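Local coordinates for like-Sm ribonucleoprotein core (Methanococcus vannielii SB, PDB 5MKI) that probably binds RNA, in particular uridine-rich stretches, as a seven-subunit assembly of Sm-fold chains, at residues Ser14-Val19 with Lys30-Ala35; Ala43-Lys48 with Phe57-Val62. One frame throughout, in Å; residues are numbered along the deposited sequence.

Contact 1: Ser14-Val19 with Lys30-Ala35; sequences SINTNV and KGRLKA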
loop_
_atom_site.group_PDB
_atom_site.type_symbol
_atom_site.label_atom_id
_atom_site.label_comp_id
_atom_site.label_asym_id
_atom_site.label_seq_id
_atom_site.Cartn_x
_atom_site.Cartn_y
_atom_site.Cartn_z
ATOM N N SER A 14 -13.638 3.081 24.785
ATOM C CA SER A 14 -12.398 3.395 25.481
ATOM C C SER A 14 -12.055 4.872 25.454
ATOM O O SER A 14 -10.948 5.237 25.868
ATOM C CB SER A 14 -11.235 2.609 24.879
ATOM O OG SER A 14 -11.376 1.234 25.123
ATOM N N ILE A 15 -12.958 5.728 24.967
ATOM C CA ILE A 15 -12.693 7.158 24.993
ATOM C C ILE A 15 -12.451 7.588 26.437
ATOM O O ILE A 15 -13.161 7.163 27.362
ATOM C CB ILE A 15 -13.843 7.964 24.370
ATOM C CG1 ILE A 15 -13.920 7.743 22.847
ATOM C CG2 ILE A 15 -13.654 9.453 24.666
ATOM C CD1 ILE A 15 -12.785 8.398 22.056
ATOM N N ASN A 16 -11.413 8.406 26.629
ATOM C CA ASN A 16 -11.029 8.958 27.931
ATOM C C ASN A 16 -10.591 7.868 28.904
ATOM O O ASN A 16 -10.786 7.987 30.114
ATOM C CB ASN A 16 -12.154 9.809 28.527
ATOM C CG ASN A 16 -12.316 11.114 27.796
ATOM O OD1 ASN A 16 -11.326 11.747 27.431
ATOM N ND2 ASN A 16 -13.557 11.518 27.554
ATOM N N THR A 17 -10.016 6.794 28.367
ATOM C CA THR A 17 -9.254 5.821 29.134
ATOM C C THR A 17 -7.886 5.664 28.480
ATOM O O THR A 17 -7.626 6.199 27.396
ATOM C CB THR A 17 -9.976 4.469 29.225
ATOM O OG1 THR A 17 -9.946 3.814 27.946
ATOM C CG2 THR A 17 -11.424 4.662 29.666
ATOM N N ASN A 18 -7.007 4.919 29.146
ATOM C CA ASN A 18 -5.651 4.699 28.661
ATOM C C ASN A 18 -5.594 3.479 27.749
ATOM O O ASN A 18 -6.081 2.401 28.112
ATOM C CB ASN A 18 -4.689 4.515 29.833
ATOM C CG ASN A 18 -3.299 4.997 29.512
ATOM O OD1 ASN A 18 -2.509 4.294 28.882
ATOM N ND2 ASN A 18 -2.996 6.218 29.928
ATOM N N VAL A 19 -4.996 3.647 26.563
ATOM C CA VAL A 19 -4.853 2.540 25.625
ATOM C C VAL A 19 -3.389 2.406 25.236
ATOM O O VAL A 19 -2.604 3.347 25.336
ATOM C CB VAL A 19 -5.742 2.708 24.373
ATOM C CG1 VAL A 19 -7.211 2.838 24.803
ATOM C CG2 VAL A 19 -5.280 3.910 23.517
ATOM N N LYS A 30 1.504 4.649 24.313
ATOM C CA LYS A 30 0.519 4.537 25.385
ATOM C C LYS A 30 -0.006 5.925 25.717
ATOM O O LYS A 30 0.782 6.867 25.842
ATOM C CB LYS A 30 1.141 3.886 26.628
ATOM C CG LYS A 30 0.250 3.902 27.866
ATOM C CD LYS A 30 1.003 3.478 29.134
ATOM C CE LYS A 30 0.700 4.406 30.315
ATOM N NZ LYS A 30 -0.242 3.806 31.327
ATOM N N GLY A 31 -1.322 6.057 25.857
ATOM C CA GLY A 31 -1.886 7.365 26.149
ATOM C C GLY A 31 -3.385 7.303 26.358
ATOM O O GLY A 31 -4.003 6.238 26.295
ATOM N N ARG A 32 -3.965 8.479 26.598
ATOM C CA ARG A 32 -5.397 8.627 26.858
ATOM C C ARG A 32 -6.131 8.949 25.553
ATOM O O ARG A 32 -5.881 9.991 24.932
ATOM C CB ARG A 32 -5.626 9.726 27.898
ATOM C CG ARG A 32 -7.086 9.995 28.293
ATOM C CD ARG A 32 -7.169 11.259 29.161
ATOM N NE ARG A 32 -8.501 11.469 29.722
ATOM C CZ ARG A 32 -8.955 10.854 30.813
ATOM N NH1 ARG A 32 -8.185 9.988 31.457
ATOM N NH2 ARG A 32 -10.178 11.097 31.255
ATOM N N LEU A 33 -7.059 8.078 25.163
ATOM C CA LEU A 33 -7.687 8.139 23.842
ATOM C C LEU A 33 -8.778 9.207 23.805
ATOM O O LEU A 33 -9.841 9.046 24.416
ATOM C CB LEU A 33 -8.248 6.770 23.471
ATOM C CG LEU A 33 -8.891 6.634 22.082
ATOM C CD1 LEU A 33 -7.833 6.565 20.987
ATOM C CD2 LEU A 33 -9.811 5.417 22.037
ATOM N N LYS A 34 -8.536 10.271 23.037
ATOM C CA LYS A 34 -9.467 11.384 22.870
ATOM C C LYS A 34 -10.310 11.301 21.601
ATOM O O LYS A 34 -11.344 11.975 21.518
ATOM C CB LYS A 34 -8.704 12.720 22.847
ATOM C CG LYS A 34 -7.736 12.903 23.999
ATOM C CD LYS A 34 -8.496 12.905 25.303
ATOM C CE LYS A 34 -9.471 14.085 25.372
ATOM N NZ LYS A 34 -10.274 14.069 26.632
ATOM N N ALA A 35 -9.891 10.520 20.613
ATOM C CA ALA A 35 -10.575 10.506 19.323
ATOM C C ALA A 35 -9.975 9.407 18.470
ATOM O O ALA A 35 -8.799 9.068 18.618
ATOM C CB ALA A 35 -10.461 11.857 18.603
#
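Leu33 and Val19 meet on the buried side of this contact, where Val19 CG2 lies 4.1 Å from Leu33 CB and the two side chains slant across one another. Leu33 CG stands anti to the backbone N (chi1 -177°), and beyond it CD2 comes 4.2 Å from Ile15 CD1 and rests close to the Ser14 carbonyl. Ile15 also lays CD1 against the backbone of Lys34, and Leu44 of strand 42-44 touches both Val19 and Leu33 from the interior. Val19 and Gly31 form a hydrogen-bonded antiparallel pair, with Val19 N 2.8 Å from Gly31 O and the return bond from Gly31 N to Val19 O. This is the hairpin of strands 18-23 and 28-36 in the small, strongly bent antiparallel barrel of the Sm fold, entered here from the short helix 9-13. A type II turn, Ser14 to Thr17, makes the entry: Ser14 O accepts from both Thr17 N and Thr17 OG1, which approach the same face of its plane. Within the turn, Asn16 N points almost straight at Leu33 O, 178° at the hydrogen, and Leu33 N bonds to Thr17 O.

The other side, carrying Asn16, Asn18, Lys30, Arg32 and Lys34, is polar and more open to solvent. Here Lys34 NZ bonds to Asn16 OD1, 2.7 Å away and in the plane of the amide carbonyl; the lysine chain bends at chi2 and chi3 on its way there. Arg32 extends beside it, with Asn16 O over one face of the guanidinium, offset toward its rim, 3.4 Å from Arg32 NH2 at an angle too poor for a hydrogen bond. Lys30 crosses Asn18 at about a right angle, and Lys30 NZ makes a weak bond, 3.4 Å long, to Asn18 OD1. Asn18 is seen to bind calcium in this protein, though none is bound to this chain here.

Contact 2: Ala43-Lys48 with Phe57-Val62; sequences ALENAK and FPMLVV
Leu44 and Leu60 form a hydrogen-bonded antiparallel pair in the Sm-fold barrel, where strand 57-62 runs beside a chain that turns a corner at Glu45 and Asn46. Leu44 N gives to Leu60 O at 2.7 Å, and Leu60 N answers to Leu44 O. At the corner the pattern changes: Asn46 N bonds to Pro58 O from well above the carbonyl plane, 63° out of it, while Ala47 N gives to Phe57 O, lying in the plane of that carbonyl, at 2.8 Å.

Apolar contacts divide between two faces. On the inner one, Leu44 CD1 meets Val62 CG2 at 3.9 Å, and Ala47 CB sits as close to Leu60 CG. On the other face Met59, bent at chi2 and chi3, folds back over the neighbouring strand: SD approaches Ala43 CB at 4.1 Å, and CE lies against CB and CG of Glu45, whose chain it crosses obliquely.

Leu60, Val61 and Val62 also pair with a strand of a second subunit, which continues the sheet across the interface. Ala47 O takes a weak bond from Phe57 N and lies at the edge of the Phe57 ring, in its plane, 3.2 Å from CD1.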
loop_
_atom_site.group_PDB
_atom_site.type_symbol
_atom_site.label_atom_id
_atom_site.label_comp_id
_atom_site.label_asym_id
_atom_site.label_seq_id
_atom_site.Cartn_x
_atom_site.Cartn_y
_atom_site.Cartn_z
ATOM N N ALA A 43 -6.043 10.112 18.327
ATOM C CA ALA A 43 -5.446 11.216 19.069
ATOM C C ALA A 43 -5.247 10.762 20.514
ATOM O O ALA A 43 -6.219 10.420 21.194
ATOM C CB ALA A 43 -6.321 12.466 19.004
ATOM N N LEU A 44 -3.994 10.734 20.966
ATOM C CA LEU A 44 -3.641 10.256 22.303
ATOM C C LEU A 44 -3.110 11.413 23.141
ATOM O O LEU A 44 -2.113 12.042 22.769
ATOM C CB LEU A 44 -2.587 9.156 22.237
ATOM C CG LEU A 44 -2.925 7.870 21.495
ATOM C CD1 LEU A 44 -1.671 7.025 21.318
ATOM C CD2 LEU A 44 -4.003 7.128 22.263
ATOM N N GLU A 45 -3.750 11.660 24.282
ATOM C CA GLU A 45 -3.376 12.741 25.185
ATOM C C GLU A 45 -2.403 12.239 26.248
ATOM O O GLU A 45 -2.561 11.134 26.773
ATOM C CB GLU A 45 -4.622 13.319 25.855
ATOM C CG GLU A 45 -4.381 14.590 26.629
ATOM C CD GLU A 45 -5.581 14.989 27.450
ATOM O OE1 GLU A 45 -5.835 14.322 28.480
ATOM O OE2 GLU A 45 -6.270 15.959 27.067
ATOM N N ASN A 46 -1.398 13.058 26.566
ATOM C CA ASN A 46 -0.393 12.701 27.574
ATOM C C ASN A 46 0.203 11.322 27.277
ATOM O O ASN A 46 0.135 10.387 28.084
ATOM C CB ASN A 46 -0.990 12.761 28.988
ATOM C CG ASN A 46 -1.279 14.189 29.428
ATOM O OD1 ASN A 46 -0.564 15.120 29.060
ATOM N ND2 ASN A 46 -2.341 14.368 30.196
ATOM N N ALA A 47 0.788 11.215 26.085
ATOM C CA ALA A 47 1.195 9.929 25.540
ATOM C C ALA A 47 2.655 9.625 25.851
ATOM O O ALA A 47 3.484 10.518 26.035
ATOM C CB ALA A 47 0.972 9.893 24.022
ATOM N N LYS A 48 2.963 8.333 25.881
ATOM C CA LYS A 48 4.289 7.840 26.221
ATOM C C LYS A 48 4.702 6.772 25.221
ATOM O O LYS A 48 3.918 5.869 24.916
ATOM C CB LYS A 48 4.315 7.252 27.641
ATOM C CG LYS A 48 3.843 8.211 28.737
ATOM C CD LYS A 48 3.237 7.439 29.915
ATOM C CE LYS A 48 2.888 8.360 31.083
ATOM N NZ LYS A 48 1.557 8.037 31.714
ATOM N N PHE A 57 4.244 13.387 25.954
ATOM C CA PHE A 57 3.723 14.210 24.869
ATOM C C PHE A 57 2.310 14.695 25.191
ATOM O O PHE A 57 1.409 13.865 25.375
ATOM C CB PHE A 57 3.693 13.416 23.560
ATOM C CG PHE A 57 5.014 12.815 23.180
ATOM C CD1 PHE A 57 5.456 11.645 23.770
ATOM C CD2 PHE A 57 5.817 13.430 22.228
ATOM C CE1 PHE A 57 6.672 11.101 23.426
ATOM C CE2 PHE A 57 7.031 12.894 21.876
ATOM C CZ PHE A 57 7.463 11.728 22.473
ATOM N N PRO A 58 2.077 16.010 25.257
ATOM C CA PRO A 58 0.706 16.504 25.502
ATOM C C PRO A 58 -0.352 15.918 24.571
ATOM O O PRO A 58 -1.455 15.606 25.030
ATOM C CB PRO A 58 0.849 18.021 25.311
ATOM C CG PRO A 58 2.286 18.310 25.649
ATOM C CD PRO A 58 3.078 17.096 25.243
ATOM N N MET A 59 -0.056 15.763 23.279
ATOM C CA MET A 59 -1.020 15.206 22.330
ATOM C C MET A 59 -0.262 14.598 21.157
ATOM O O MET A 59 0.527 15.295 20.499
ATOM C CB MET A 59 -2.006 16.277 21.839
ATOM C CG MET A 59 -3.060 15.789 20.831
ATOM S SD MET A 59 -4.396 14.883 21.652
ATOM C CE MET A 59 -4.713 15.972 23.035
ATOM N N LEU A 60 -0.505 13.311 20.912
ATOM C CA LEU A 60 0.062 12.556 19.797
ATOM C C LEU A 60 -1.064 12.112 18.876
ATOM O O LEU A 60 -1.961 11.378 19.302
ATOM C CB LEU A 60 0.807 11.313 20.284
ATOM C CG LEU A 60 2.283 11.346 20.638
ATOM C CD1 LEU A 60 2.852 9.930 20.556
ATOM C CD2 LEU A 60 3.021 12.308 19.711
ATOM N N VAL A 61 -1.008 12.512 17.615
ATOM C CA VAL A 61 -1.926 11.982 16.614
ATOM C C VAL A 61 -1.177 10.913 15.830
ATOM O O VAL A 61 -0.173 11.209 15.175
ATOM C CB VAL A 61 -2.466 13.088 15.701
ATOM C CG1 VAL A 61 -3.280 12.488 14.539
ATOM C CG2 VAL A 61 -3.308 14.052 16.530
ATOM N N VAL A 62 -1.640 9.665 15.944
ATOM C CA VAL A 62 -0.987 8.503 15.350
ATOM C C VAL A 62 -1.730 8.135 14.075
ATOM O O VAL A 62 -2.968 8.072 14.064
ATOM C CB VAL A 62 -0.966 7.311 16.320
ATOM C CG1 VAL A 62 -0.235 6.130 15.694
ATOM C CG2 VAL A 62 -0.345 7.701 17.700
#

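Strand 28-36 ties the contacts together, forming one side of contact 1 and pairing through its other edge with residues 43-48 of contact 2. Their centres are 9 Å apart, bridged by probable hydrogen bonds from Lys48 N to Lys30 O, at 2.6 Å, and from Glu45 N to Arg32 O, at 2.8 Å; Lys34 CG packs on Glu45 CB at 3.6 Å. Of the calcium-binding residues, Asn18 belongs to contact 1, and the side chain of Glu56 is about 7 Å from that of Asn18 and about 4 Å from that of Asn46. The UMP-binding residues Asn41 and Arg63 lie toward the other end of the strands, about 8 Å from Ala35 and 5 Å from Val62, side chain to side chain. Neither ligand is bound to this chain here.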